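Local coordinates for protein Afp2 (Serratia entomophila, PDB 6RBN) that probably forms part of the sheath around the tube of the anti-feeding prophage, a contractile injection system, at residues C[169-172]-C[173-177]; C[206-209]-C[210-214]; C[253-256]-C[257-261]; C[292-296]-C[297-301]. One frame throughout, in Å; residues are numbered along the deposited sequence.

Contact 1: C[169-172]-C[173-177]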
ATOM      1  N   ALA C 169      58.784  77.818 -52.432  1.00 92.02           N
ATOM      2  CA  ALA C 169      59.471  77.405 -51.222  1.00 92.02           C
ATOM      3  C   ALA C 169      59.945  75.957 -51.332  1.00 92.02           C
ATOM      4  O   ALA C 169      59.568  75.215 -52.241  1.00 92.02           O
ATOM      5  CB  ALA C 169      58.563  77.586 -50.011  1.00 92.02           C
ATOM      6  N   ALA C 170      60.782  75.556 -50.379  1.00 86.60           N
ATOM      7  CA  ALA C 170      61.438  74.255 -50.391  1.00 86.60           C
ATOM      8  C   ALA C 170      60.808  73.352 -49.343  1.00 86.60           C
ATOM      9  O   ALA C 170      60.887  73.641 -48.144  1.00 86.60           O
ATOM     10  CB  ALA C 170      62.937  74.397 -50.135  1.00 86.60           C
ATOM     11  N   VAL C 171      60.195  72.267 -49.793  1.00 80.94           N
ATOM     12  CA  VAL C 171      59.621  71.280 -48.877  1.00 80.94           C
ATOM     13  C   VAL C 171      60.711  70.281 -48.493  1.00 80.94           C
ATOM     14  O   VAL C 171      61.435  69.802 -49.380  1.00 80.94           O
ATOM     15  CB  VAL C 171      58.435  70.575 -49.525  1.00 80.94           C
ATOM     16  CG1 VAL C 171      57.914  69.460 -48.642  1.00 80.94           C
ATOM     17  CG2 VAL C 171      57.335  71.553 -49.771  1.00 80.94           C
ATOM     18  N   PRO C 172      60.886  69.983 -47.206  1.00 79.23           N
ATOM     19  CA  PRO C 172      61.777  68.900 -46.806  1.00 79.23           C
ATOM     20  C   PRO C 172      61.262  67.567 -47.316  1.00 79.23           C
ATOM     21  O   PRO C 172      60.053  67.304 -47.283  1.00 79.23           O
ATOM     22  CB  PRO C 172      61.737  68.954 -45.276  1.00 79.23           C
ATOM     23  CG  PRO C 172      61.348  70.339 -44.970  1.00 79.23           C
ATOM     24  CD  PRO C 172      60.399  70.743 -46.049  1.00 79.23           C
ATOM     25  N   PRO C 173      62.152  66.690 -47.783  1.00 76.63           N
ATOM     26  CA  PRO C 173      61.697  65.456 -48.439  1.00 76.63           C
ATOM     27  C   PRO C 173      61.165  64.408 -47.481  1.00 76.63           C
ATOM     28  O   PRO C 173      60.650  63.383 -47.943  1.00 76.63           O
ATOM     29  CB  PRO C 173      62.960  64.973 -49.145  1.00 76.63           C
ATOM     30  CG  PRO C 173      64.062  65.485 -48.300  1.00 76.63           C
ATOM     31  CD  PRO C 173      63.619  66.797 -47.764  1.00 76.63           C
ATOM     32  N   SER C 174      61.289  64.618 -46.172  1.00 75.72           N
ATOM     33  CA  SER C 174      60.572  63.791 -45.215  1.00 75.72           C
ATOM     34  C   SER C 174      59.074  64.023 -45.303  1.00 75.72           C
ATOM     35  O   SER C 174      58.289  63.088 -45.122  1.00 75.72           O
ATOM     36  CB  SER C 174      61.046  64.098 -43.803  1.00 75.72           C
ATOM     37  OG  SER C 174      62.426  63.867 -43.674  1.00 75.72           O
ATOM     38  N   ALA C 175      58.665  65.263 -45.568  1.00 73.05           N
ATOM     39  CA  ALA C 175      57.251  65.588 -45.666  1.00 73.05           C
ATOM     40  C   ALA C 175      56.638  65.082 -46.959  1.00 73.05           C
ATOM     41  O   ALA C 175      55.427  64.846 -47.013  1.00 73.05           O
ATOM     42  CB  ALA C 175      57.057  67.094 -45.558  1.00 73.05           C
ATOM     43  N   ILE C 176      57.446  64.937 -48.007  1.00 73.36           N
ATOM     44  CA  ILE C 176      56.970  64.308 -49.231  1.00 73.36           C
ATOM     45  C   ILE C 176      56.715  62.829 -48.986  1.00 73.36           C
ATOM     46  O   ILE C 176      55.724  62.263 -49.465  1.00 73.36           O
ATOM     47  CB  ILE C 176      57.987  64.541 -50.363  1.00 73.36           C
ATOM     48  CG1 ILE C 176      58.157  66.037 -50.613  1.00 73.36           C
ATOM     49  CG2 ILE C 176      57.555  63.863 -51.639  1.00 73.36           C
ATOM     50  CD1 ILE C 176      59.320  66.370 -51.505  1.00 73.36           C
ATOM     51  N   ALA C 177      57.580  62.189 -48.201  1.00 72.90           N
ATOM     52  CA  ALA C 177      57.363  60.797 -47.836  1.00 72.90           C
ATOM     53  C   ALA C 177      56.227  60.647 -46.837  1.00 72.90           C
ATOM     54  O   ALA C 177      55.507  59.647 -46.876  1.00 72.90           O
ATOM     55  CB  ALA C 177      58.641  60.202 -47.263  1.00 72.90           C
TER

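Contact 2: C[206-209]-C[210-214]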
ATOM      1  N   PHE C 206      65.680  68.187 -58.070  1.00 87.16           N
ATOM      2  CA  PHE C 206      66.668  67.605 -58.961  1.00 87.16           C
ATOM      3  C   PHE C 206      66.026  66.469 -59.741  1.00 87.16           C
ATOM      4  O   PHE C 206      64.993  65.922 -59.348  1.00 87.16           O
ATOM      5  CB  PHE C 206      67.866  67.078 -58.167  1.00 87.16           C
ATOM      6  CG  PHE C 206      68.639  68.149 -57.462  1.00 87.16           C
ATOM      7  CD1 PHE C 206      68.716  69.432 -57.976  1.00 87.16           C
ATOM      8  CD2 PHE C 206      69.223  67.892 -56.237  1.00 87.16           C
ATOM      9  CE1 PHE C 206      69.409  70.423 -57.310  1.00 87.16           C
ATOM     10  CE2 PHE C 206      69.905  68.878 -55.561  1.00 87.16           C
ATOM     11  CZ  PHE C 206      70.002  70.144 -56.100  1.00 87.16           C
ATOM     12  N   ALA C 207      66.648  66.115 -60.858  1.00 84.33           N
ATOM     13  CA  ALA C 207      66.237  64.973 -61.659  1.00 84.33           C
ATOM     14  C   ALA C 207      67.212  63.836 -61.410  1.00 84.33           C
ATOM     15  O   ALA C 207      68.428  64.025 -61.508  1.00 84.33           O
ATOM     16  CB  ALA C 207      66.188  65.327 -63.144  1.00 84.33           C
ATOM     17  N   VAL C 208      66.683  62.665 -61.078  1.00 82.76           N
ATOM     18  CA  VAL C 208      67.489  61.510 -60.709  1.00 82.76           C
ATOM     19  C   VAL C 208      67.284  60.418 -61.750  1.00 82.76           C
ATOM     20  O   VAL C 208      66.143  60.078 -62.083  1.00 82.76           O
ATOM     21  CB  VAL C 208      67.128  61.006 -59.304  1.00 82.76           C
ATOM     22  CG1 VAL C 208      67.937  59.787 -58.971  1.00 82.76           C
ATOM     23  CG2 VAL C 208      67.360  62.093 -58.277  1.00 82.76           C
ATOM     24  N   SER C 209      68.384  59.877 -62.263  1.00 84.67           N
ATOM     25  CA  SER C 209      68.333  58.786 -63.218  1.00 84.67           C
ATOM     26  C   SER C 209      68.314  57.445 -62.493  1.00 84.67           C
ATOM     27  O   SER C 209      68.454  57.364 -61.271  1.00 84.67           O
ATOM     28  CB  SER C 209      69.515  58.868 -64.179  1.00 84.67           C
ATOM     29  OG  SER C 209      70.735  58.666 -63.492  1.00 84.67           O
ATOM     30  N   ASP C 210      68.139  56.370 -63.264  1.00 87.22           N
ATOM     31  CA  ASP C 210      68.158  55.028 -62.697  1.00 87.22           C
ATOM     32  C   ASP C 210      69.554  54.612 -62.262  1.00 87.22           C
ATOM     33  O   ASP C 210      69.702  53.906 -61.260  1.00 87.22           O
ATOM     34  CB  ASP C 210      67.620  54.024 -63.715  1.00 87.22           C
ATOM     35  CG  ASP C 210      66.124  54.108 -63.880  1.00 87.22           C
ATOM     36  OD1 ASP C 210      65.442  54.458 -62.900  1.00 87.22           O
ATOM     37  OD2 ASP C 210      65.629  53.814 -64.988  1.00 87.22           O
ATOM     38  N   ASP C 211      70.585  55.030 -62.995  1.00 87.96           N
ATOM     39  CA  ASP C 211      71.942  54.603 -62.680  1.00 87.96           C
ATOM     40  C   ASP C 211      72.493  55.291 -61.440  1.00 87.96           C
ATOM     41  O   ASP C 211      73.456  54.795 -60.849  1.00 87.96           O
ATOM     42  CB  ASP C 211      72.857  54.855 -63.876  1.00 87.96           C
ATOM     43  CG  ASP C 211      72.531  53.961 -65.055  1.00 87.96           C
ATOM     44  OD1 ASP C 211      72.020  52.844 -64.829  1.00 87.96           O
ATOM     45  OD2 ASP C 211      72.784  54.372 -66.206  1.00 87.96           O
ATOM     46  N   PHE C 212      71.906  56.416 -61.037  1.00 84.84           N
ATOM     47  CA  PHE C 212      72.289  57.050 -59.782  1.00 84.84           C
ATOM     48  C   PHE C 212      71.697  56.317 -58.586  1.00 84.84           C
ATOM     49  O   PHE C 212      72.378  56.122 -57.576  1.00 84.84           O
ATOM     50  CB  PHE C 212      71.848  58.511 -59.778  1.00 84.84           C
ATOM     51  CG  PHE C 212      72.200  59.245 -58.521  1.00 84.84           C
ATOM     52  CD1 PHE C 212      73.501  59.637 -58.275  1.00 84.84           C
ATOM     53  CD2 PHE C 212      71.226  59.549 -57.585  1.00 84.84           C
ATOM     54  CE1 PHE C 212      73.822  60.311 -57.119  1.00 84.84           C
ATOM     55  CE2 PHE C 212      71.539  60.220 -56.431  1.00 84.84           C
ATOM     56  CZ  PHE C 212      72.837  60.603 -56.198  1.00 84.84           C
ATOM     57  N   GLN C 213      70.430  55.911 -58.683  1.00 79.16           N
ATOM     58  CA  GLN C 213      69.765  55.221 -57.584  1.00 79.16           C
ATOM     59  C   GLN C 213      70.300  53.807 -57.387  1.00 79.16           C
ATOM     60  O   GLN C 213      70.237  53.283 -56.270  1.00 79.16           O
ATOM     61  CB  GLN C 213      68.255  55.209 -57.841  1.00 79.16           C
ATOM     62  CG  GLN C 213      67.396  54.654 -56.717  1.00 79.16           C
ATOM     63  CD  GLN C 213      65.926  54.828 -56.977  1.00 79.16           C
ATOM     64  OE1 GLN C 213      65.529  55.346 -58.015  1.00 79.16           O
ATOM     65  NE2 GLN C 213      65.105  54.396 -56.032  1.00 79.16           N
ATOM     66  N   GLY C 214      70.865  53.199 -58.433  1.00 81.97           N
ATOM     67  CA  GLY C 214      71.385  51.847 -58.335  1.00 81.97           C
ATOM     68  C   GLY C 214      72.568  51.691 -57.403  1.00 81.97           C
ATOM     69  O   GLY C 214      72.805  50.586 -56.903  1.00 81.97           O
TER

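Contact 3: C[253-256]-C[257-261]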
ATOM      1  N   ARG C 253      58.028  46.618 -41.945  1.00 68.77           N
ATOM      2  CA  ARG C 253      58.323  47.169 -40.630  1.00 68.77           C
ATOM      3  C   ARG C 253      57.112  47.892 -40.056  1.00 68.77           C
ATOM      4  O   ARG C 253      56.732  47.653 -38.907  1.00 68.77           O
ATOM      5  CB  ARG C 253      59.510  48.132 -40.673  1.00 68.77           C
ATOM      6  CG  ARG C 253      59.851  48.588 -39.274  1.00 68.77           C
ATOM      7  CD  ARG C 253      60.484  47.422 -38.558  1.00 68.77           C
ATOM      8  NE  ARG C 253      60.385  47.480 -37.110  1.00 68.77           N
ATOM      9  CZ  ARG C 253      59.401  46.890 -36.444  1.00 68.77           C
ATOM     10  NH1 ARG C 253      58.490  46.207 -37.109  1.00 68.77           N
ATOM     11  NH2 ARG C 253      59.330  46.959 -35.130  1.00 68.77           N
ATOM     12  N   ARG C 254      56.491  48.768 -40.850  1.00 68.45           N
ATOM     13  CA  ARG C 254      55.280  49.462 -40.423  1.00 68.45           C
ATOM     14  C   ARG C 254      54.089  48.535 -40.260  1.00 68.45           C
ATOM     15  O   ARG C 254      53.126  48.910 -39.588  1.00 68.45           O
ATOM     16  CB  ARG C 254      54.909  50.562 -41.412  1.00 68.45           C
ATOM     17  CG  ARG C 254      55.740  51.807 -41.307  1.00 68.45           C
ATOM     18  CD  ARG C 254      55.288  52.828 -42.326  1.00 68.45           C
ATOM     19  NE  ARG C 254      53.862  53.113 -42.218  1.00 68.45           N
ATOM     20  CZ  ARG C 254      53.316  53.964 -41.357  1.00 68.45           C
ATOM     21  NH1 ARG C 254      54.072  54.615 -40.487  1.00 68.45           N
ATOM     22  NH2 ARG C 254      52.008  54.149 -41.353  1.00 68.45           N
ATOM     23  N   LEU C 255      54.115  47.354 -40.878  1.00 66.48           N
ATOM     24  CA  LEU C 255      53.059  46.384 -40.627  1.00 66.48           C
ATOM     25  C   LEU C 255      53.138  45.857 -39.205  1.00 66.48           C
ATOM     26  O   LEU C 255      52.111  45.773 -38.527  1.00 66.48           O
ATOM     27  CB  LEU C 255      53.126  45.244 -41.648  1.00 66.48           C
ATOM     28  CG  LEU C 255      52.019  44.186 -41.787  1.00 66.48           C
ATOM     29  CD1 LEU C 255      52.198  42.976 -40.891  1.00 66.48           C
ATOM     30  CD2 LEU C 255      50.668  44.822 -41.509  1.00 66.48           C
ATOM     31  N   PHE C 256      54.337  45.519 -38.725  1.00 67.10           N
ATOM     32  CA  PHE C 256      54.410  44.967 -37.377  1.00 67.10           C
ATOM     33  C   PHE C 256      54.206  46.044 -36.325  1.00 67.10           C
ATOM     34  O   PHE C 256      53.663  45.755 -35.258  1.00 67.10           O
ATOM     35  CB  PHE C 256      55.732  44.247 -37.075  1.00 67.10           C
ATOM     36  CG  PHE C 256      55.908  42.901 -37.746  1.00 67.10           C
ATOM     37  CD1 PHE C 256      55.162  42.505 -38.841  1.00 67.10           C
ATOM     38  CD2 PHE C 256      56.724  41.962 -37.149  1.00 67.10           C
ATOM     39  CE1 PHE C 256      55.344  41.266 -39.411  1.00 67.10           C
ATOM     40  CE2 PHE C 256      56.891  40.713 -37.696  1.00 67.10           C
ATOM     41  CZ  PHE C 256      56.194  40.363 -38.824  1.00 67.10           C
ATOM     42  N   ASN C 257      54.624  47.280 -36.604  1.00 67.59           N
ATOM     43  CA  ASN C 257      54.376  48.373 -35.670  1.00 67.59           C
ATOM     44  C   ASN C 257      52.891  48.672 -35.536  1.00 67.59           C
ATOM     45  O   ASN C 257      52.442  49.085 -34.466  1.00 67.59           O
ATOM     46  CB  ASN C 257      55.120  49.631 -36.109  1.00 67.59           C
ATOM     47  CG  ASN C 257      56.612  49.487 -35.996  1.00 67.59           C
ATOM     48  OD1 ASN C 257      57.116  48.878 -35.060  1.00 67.59           O
ATOM     49  ND2 ASN C 257      57.335  50.060 -36.946  1.00 67.59           N
ATOM     50  N   ALA C 258      52.117  48.459 -36.598  1.00 67.45           N
ATOM     51  CA  ALA C 258      50.670  48.595 -36.485  1.00 67.45           C
ATOM     52  C   ALA C 258      50.068  47.435 -35.707  1.00 67.45           C
ATOM     53  O   ALA C 258      49.086  47.612 -34.980  1.00 67.45           O
ATOM     54  CB  ALA C 258      50.045  48.692 -37.874  1.00 67.45           C
ATOM     55  N   VAL C 259      50.640  46.240 -35.850  1.00 66.95           N
ATOM     56  CA  VAL C 259      50.145  45.074 -35.127  1.00 66.95           C
ATOM     57  C   VAL C 259      50.519  45.163 -33.653  1.00 66.95           C
ATOM     58  O   VAL C 259      49.701  44.880 -32.771  1.00 66.95           O
ATOM     59  CB  VAL C 259      50.683  43.788 -35.782  1.00 66.95           C
ATOM     60  CG1 VAL C 259      50.339  42.575 -34.971  1.00 66.95           C
ATOM     61  CG2 VAL C 259      50.104  43.629 -37.152  1.00 66.95           C
ATOM     62  N   GLU C 260      51.753  45.587 -33.368  1.00 67.83           N
ATOM     63  CA  GLU C 260      52.233  45.652 -31.991  1.00 67.83           C
ATOM     64  C   GLU C 260      51.529  46.739 -31.195  1.00 67.83           C
ATOM     65  O   GLU C 260      51.341  46.598 -29.984  1.00 67.83           O
ATOM     66  CB  GLU C 260      53.745  45.862 -31.987  1.00 67.83           C
ATOM     67  CG  GLU C 260      54.488  44.605 -32.368  1.00 67.83           C
ATOM     68  CD  GLU C 260      55.948  44.797 -32.671  1.00 67.83           C
ATOM     69  OE1 GLU C 260      56.406  45.951 -32.751  1.00 67.83           O
ATOM     70  OE2 GLU C 260      56.640  43.783 -32.856  1.00 67.83           O
ATOM     71  N   ARG C 261      51.118  47.821 -31.853  1.00 70.77           N
ATOM     72  CA  ARG C 261      50.392  48.863 -31.136  1.00 70.77           C
ATOM     73  C   ARG C 261      48.928  48.495 -30.947  1.00 70.77           C
ATOM     74  O   ARG C 261      48.354  48.757 -29.887  1.00 70.77           O
ATOM     75  CB  ARG C 261      50.522  50.202 -31.860  1.00 70.77           C
ATOM     76  CG  ARG C 261      51.903  50.818 -31.775  1.00 70.77           C
ATOM     77  CD  ARG C 261      51.996  52.071 -32.625  1.00 70.77           C
ATOM     78  NE  ARG C 261      51.170  53.153 -32.102  1.00 70.77           N
ATOM     79  CZ  ARG C 261      51.598  54.060 -31.232  1.00 70.77           C
ATOM     80  NH1 ARG C 261      52.848  54.024 -30.794  1.00 70.77           N
ATOM     81  NH2 ARG C 261      50.777  55.008 -30.805  1.00 70.77           N
TER

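Contact 4: C[292-296]-C[297-301]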
ATOM      1  N   HIS C 292      42.775  37.351 -37.249  1.00 67.09           N
ATOM      2  CA  HIS C 292      41.971  36.736 -38.297  1.00 67.09           C
ATOM      3  C   HIS C 292      41.329  37.788 -39.185  1.00 67.09           C
ATOM      4  O   HIS C 292      41.255  37.613 -40.405  1.00 67.09           O
ATOM      5  CB  HIS C 292      40.883  35.846 -37.704  1.00 67.09           C
ATOM      6  CG  HIS C 292      40.160  35.024 -38.722  1.00 67.09           C
ATOM      7  ND1 HIS C 292      40.648  33.823 -39.190  1.00 67.09           N
ATOM      8  CD2 HIS C 292      39.012  35.250 -39.399  1.00 67.09           C
ATOM      9  CE1 HIS C 292      39.812  33.331 -40.085  1.00 67.09           C
ATOM     10  NE2 HIS C 292      38.812  34.177 -40.232  1.00 67.09           N
ATOM     11  N   SER C 293      40.847  38.880 -38.588  1.00 67.11           N
ATOM     12  CA  SER C 293      40.274  39.964 -39.374  1.00 67.11           C
ATOM     13  C   SER C 293      41.346  40.710 -40.147  1.00 67.11           C
ATOM     14  O   SER C 293      41.061  41.299 -41.192  1.00 67.11           O
ATOM     15  CB  SER C 293      39.521  40.928 -38.465  1.00 67.11           C
ATOM     16  OG  SER C 293      40.424  41.635 -37.638  1.00 67.11           O
ATOM     17  N   LEU C 294      42.575  40.704 -39.641  1.00 65.94           N
ATOM     18  CA  LEU C 294      43.694  41.285 -40.364  1.00 65.94           C
ATOM     19  C   LEU C 294      44.160  40.383 -41.498  1.00 65.94           C
ATOM     20  O   LEU C 294      44.607  40.878 -42.536  1.00 65.94           O
ATOM     21  CB  LEU C 294      44.840  41.550 -39.392  1.00 65.94           C
ATOM     22  CG  LEU C 294      46.053  42.311 -39.895  1.00 65.94           C
ATOM     23  CD1 LEU C 294      45.668  43.733 -40.222  1.00 65.94           C
ATOM     24  CD2 LEU C 294      47.125  42.271 -38.850  1.00 65.94           C
ATOM     25  N   TRP C 295      44.059  39.064 -41.320  1.00 68.20           N
ATOM     26  CA  TRP C 295      44.450  38.133 -42.372  1.00 68.20           C
ATOM     27  C   TRP C 295      43.468  38.152 -43.531  1.00 68.20           C
ATOM     28  O   TRP C 295      43.875  38.066 -44.694  1.00 68.20           O
ATOM     29  CB  TRP C 295      44.562  36.722 -41.809  1.00 68.20           C
ATOM     30  CG  TRP C 295      44.785  35.679 -42.849  1.00 68.20           C
ATOM     31  CD1 TRP C 295      45.853  35.569 -43.682  1.00 68.20           C
ATOM     32  CD2 TRP C 295      43.916  34.590 -43.164  1.00 68.20           C
ATOM     33  NE1 TRP C 295      45.706  34.479 -44.500  1.00 68.20           N
ATOM     34  CE2 TRP C 295      44.522  33.861 -44.203  1.00 68.20           C
ATOM     35  CE3 TRP C 295      42.681  34.161 -42.672  1.00 68.20           C
ATOM     36  CZ2 TRP C 295      43.938  32.730 -44.755  1.00 68.20           C
ATOM     37  CZ3 TRP C 295      42.104  33.038 -43.222  1.00 68.20           C
ATOM     38  CH2 TRP C 295      42.731  32.336 -44.252  1.00 68.20           C
ATOM     39  N   GLN C 296      42.175  38.258 -43.240  1.00 70.74           N
ATOM     40  CA  GLN C 296      41.179  38.188 -44.298  1.00 70.74           C
ATOM     41  C   GLN C 296      41.039  39.485 -45.077  1.00 70.74           C
ATOM     42  O   GLN C 296      40.317  39.506 -46.078  1.00 70.74           O
ATOM     43  CB  GLN C 296      39.820  37.782 -43.727  1.00 70.74           C
ATOM     44  CG  GLN C 296      39.175  38.803 -42.824  1.00 70.74           C
ATOM     45  CD  GLN C 296      37.850  38.319 -42.284  1.00 70.74           C
ATOM     46  OE1 GLN C 296      37.405  37.220 -42.612  1.00 70.74           O
ATOM     47  NE2 GLN C 296      37.204  39.139 -41.463  1.00 70.74           N
ATOM     48  N   GLN C 297      41.702  40.561 -44.658  1.00 68.47           N
ATOM     49  CA  GLN C 297      41.783  41.767 -45.467  1.00 68.47           C
ATOM     50  C   GLN C 297      43.131  41.899 -46.170  1.00 68.47           C
ATOM     51  O   GLN C 297      43.505  43.000 -46.582  1.00 68.47           O
ATOM     52  CB  GLN C 297      41.473  43.004 -44.624  1.00 68.47           C
ATOM     53  CG  GLN C 297      42.421  43.290 -43.484  1.00 68.47           C
ATOM     54  CD  GLN C 297      41.965  44.478 -42.659  1.00 68.47           C
ATOM     55  OE1 GLN C 297      40.957  45.109 -42.968  1.00 68.47           O
ATOM     56  NE2 GLN C 297      42.705  44.791 -41.605  1.00 68.47           N
ATOM     57  N   GLY C 298      43.858  40.795 -46.322  1.00 66.47           N
ATOM     58  CA  GLY C 298      45.004  40.730 -47.203  1.00 66.47           C
ATOM     59  C   GLY C 298      46.335  41.121 -46.607  1.00 66.47           C
ATOM     60  O   GLY C 298      47.325  41.182 -47.346  1.00 66.47           O
ATOM     61  N   ALA C 299      46.404  41.380 -45.303  1.00 66.21           N
ATOM     62  CA  ALA C 299      47.641  41.885 -44.720  1.00 66.21           C
ATOM     63  C   ALA C 299      48.667  40.790 -44.469  1.00 66.21           C
ATOM     64  O   ALA C 299      49.871  41.057 -44.527  1.00 66.21           O
ATOM     65  CB  ALA C 299      47.345  42.621 -43.418  1.00 66.21           C
ATOM     66  N   LEU C 300      48.230  39.571 -44.184  1.00 66.79           N
ATOM     67  CA  LEU C 300      49.157  38.506 -43.834  1.00 66.79           C
ATOM     68  C   LEU C 300      49.362  37.559 -45.011  1.00 66.79           C
ATOM     69  O   LEU C 300      48.517  37.439 -45.899  1.00 66.79           O
ATOM     70  CB  LEU C 300      48.649  37.738 -42.616  1.00 66.79           C
ATOM     71  CG  LEU C 300      48.500  38.592 -41.355  1.00 66.79           C
ATOM     72  CD1 LEU C 300      47.959  37.777 -40.200  1.00 66.79           C
ATOM     73  CD2 LEU C 300      49.809  39.246 -40.991  1.00 66.79           C
ATOM     74  N   ALA C 301      50.502  36.878 -45.003  1.00 70.63           N
ATOM     75  CA  ALA C 301      50.950  36.063 -46.130  1.00 70.63           C
ATOM     76  C   ALA C 301      50.744  34.586 -45.810  1.00 70.63           C
ATOM     77  O   ALA C 301      51.596  33.941 -45.201  1.00 70.63           O
ATOM     78  CB  ALA C 301      52.407  36.348 -46.458  1.00 70.63           C
TER

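Contact 1: C[169-172]-C[173-177]
The tight part of this contact is the corner where V171 and P172 meet the first turn of the helix. V171 reaches it with one methyl: CG1 sits opposite the backbone N (chi1 175°), which brings it over the turn, 4.0 Å from A175 CB and equally 4.0 Å from I176 CG1. I176 answers with the inner part of its chain, and the two branched side chains run at a slant to each other. Beside them the two prolines follow one another directly, P172 CB lying 3.8 Å from P173 CD, so rings restrict the chain on both sides of the joining peptide.

One backbone bond ties the corner together: A175 N gives its hydrogen to P172 O at 3.0 Å, bent to 139° at the hydrogen. This is the entry into helix 173-187, in the subtilisin-like domain of the sheath protein. A proline suits a first helical turn, because its missing N-H would have no carbonyl of a preceding turn to bind.

The looser side lies upstream. A170, partly exposed, does not touch the helix, and its carbonyl is held by T69 OG1 of helix 66-75, the helix that also packs on P172 and A175. S174 turns its hydroxyl to other parts of the chain, chiefly F130 O, just past strand 127-129, while P173 and I176 rest on I225 of strand 225-226.

Contact 2: C[206-209]-C[210-214]
The phenyl ring of F212 is the flat group that meets the incoming loop, and V208 is what it meets: CG1 comes obliquely at the ring, 3.6 Å from CD2. Both side chains are set for this, with V208 CG1 (chi1 178°) and F212 CG (chi1 180°) each placed opposite its own backbone N. Elsewhere around the same ring lie Y216, its plane inclined by about 50° to that of F212, and I137. The other flat groups turn to outside partners. The carboxylate of D210 makes a salt bridge through OD1 to R226, and the Q213 amide, at the end of an extended chain, gives a weak hydrogen bond from NE2 to W236 O.

S209 occupies the N-cap position of helix 210-216, where a serine hydroxyl can serve the bare N-H groups of the first turn. In this model the bond is not made: OG is 3.5 Å from F212 N, and its approach to D210 N is too badly aligned for a bond. The hydroxyl instead lies 3.9 Å from F212 CB, on an exposed part of the surface. S209 O likewise stays 3.6 Å from Q213 N, while the next turn is properly closed by G214 N bonding to D210 O at 3.1 Å.

M224, from a loop of the same chain, touches both V208 and Q213. A second copy of the protein also reaches this site, its Y7 packing on D210 and its P8 on Q213.

Contact 3: C[253-256]-C[257-261]
R253 is brought over N257 by two torsions: CG lies opposite the backbone N (chi1 -175°), and a bend at the next bond (chi2 72°) folds the chain along the helix. N257 supplies the other half, its CG lying beside its own backbone N. The amide therefore sits over one face of the guanidinium, the two planes 51° apart. N257 OD1 comes within 2.9 Å of R253 NH2, but from above the plane, where no N-H points, so this is a polar contact over the guanidinium face and not a hydrogen bond.

E260 approaches differently, at the guanidinium edge, with OE1 3.9 Å from R253 NH2: a long salt bridge. Stronger partners lie outside, R125 for E260 and E14 of an Afp3 chain for R253, which would help balance the charges in this buried cluster. W247 adds a cation-pi contact to R253 and meets the F256 ring nearly at right angles.

Beneath runs regular alpha-helical bonding, with N257 N to R253 O at 3.1 Å and E260 N to F256 O at 2.7 Å. On another side L255 CD1 touches V259 CG2 loosely, at 4.3 Å. Helix 250-267 is thus held by several elements: R254 pairs with D185 of helix 173-187, a second Afp3 chain puts F445 on V259 and E260, and L335 of strand 328-335 packs against F256 and V259.

Contact 4: C[292-296]-C[297-301]
L294 and A299 meet across the turn, CG to CB at 3.8 Å, and the amide nitrogen of Q297, NE2, rests against L294 CD1 at 3.4 Å. Q297 folds back to reach it: with chi1 at 63° its CG lies between its own N and carbonyl carbon, against the helix end, 3.3 Å from S293 O. Separately, L300 CB comes to the edge of the W295 indole, 3.7 Å from CD1, the two side chains crossing near a right angle.

What positions these groups is a Schellman motif. G298 N bonds to W295 O at 3.2 Å, closing a type I turn, and A299 N reaches back to L294 O at 3.3 Å, a weak bond. G298, at phi 89°, makes the reversal, and the L294-A299 touch is the apolar pair that usually goes with this motif. Further out, W295 NE1 is tied to G302 O, its ring lies on P305 and A308 of helix 305-308, and W191 backs Q297 and A299.

Two carbonyls at the end of helix 277-295 thus find donors within the turn itself, while the flanking side chains meet largely through carbon.

The four contacts come one after another along the chain, two in each of two domains. Contacts 1 and 2 belong to the subtilisin-like domain, at the starts of the successive helices 173-187 and 210-216, with centres 18 Å apart and nearest atoms about 9 Å apart. Contacts 3 and 4 lie in the C-terminal domain, on helices 250-267 and 277-295; their centres are 13 Å apart, and they touch where V259 CG2 meets L294 CD2 at 3.7 Å. Contacts 2 and 4 are the most distant, 36 Å between centres. Contact 3 faces Afp3 chains and contact 2 another copy of Afp2, consistent with both domains taking part in sheath assembly.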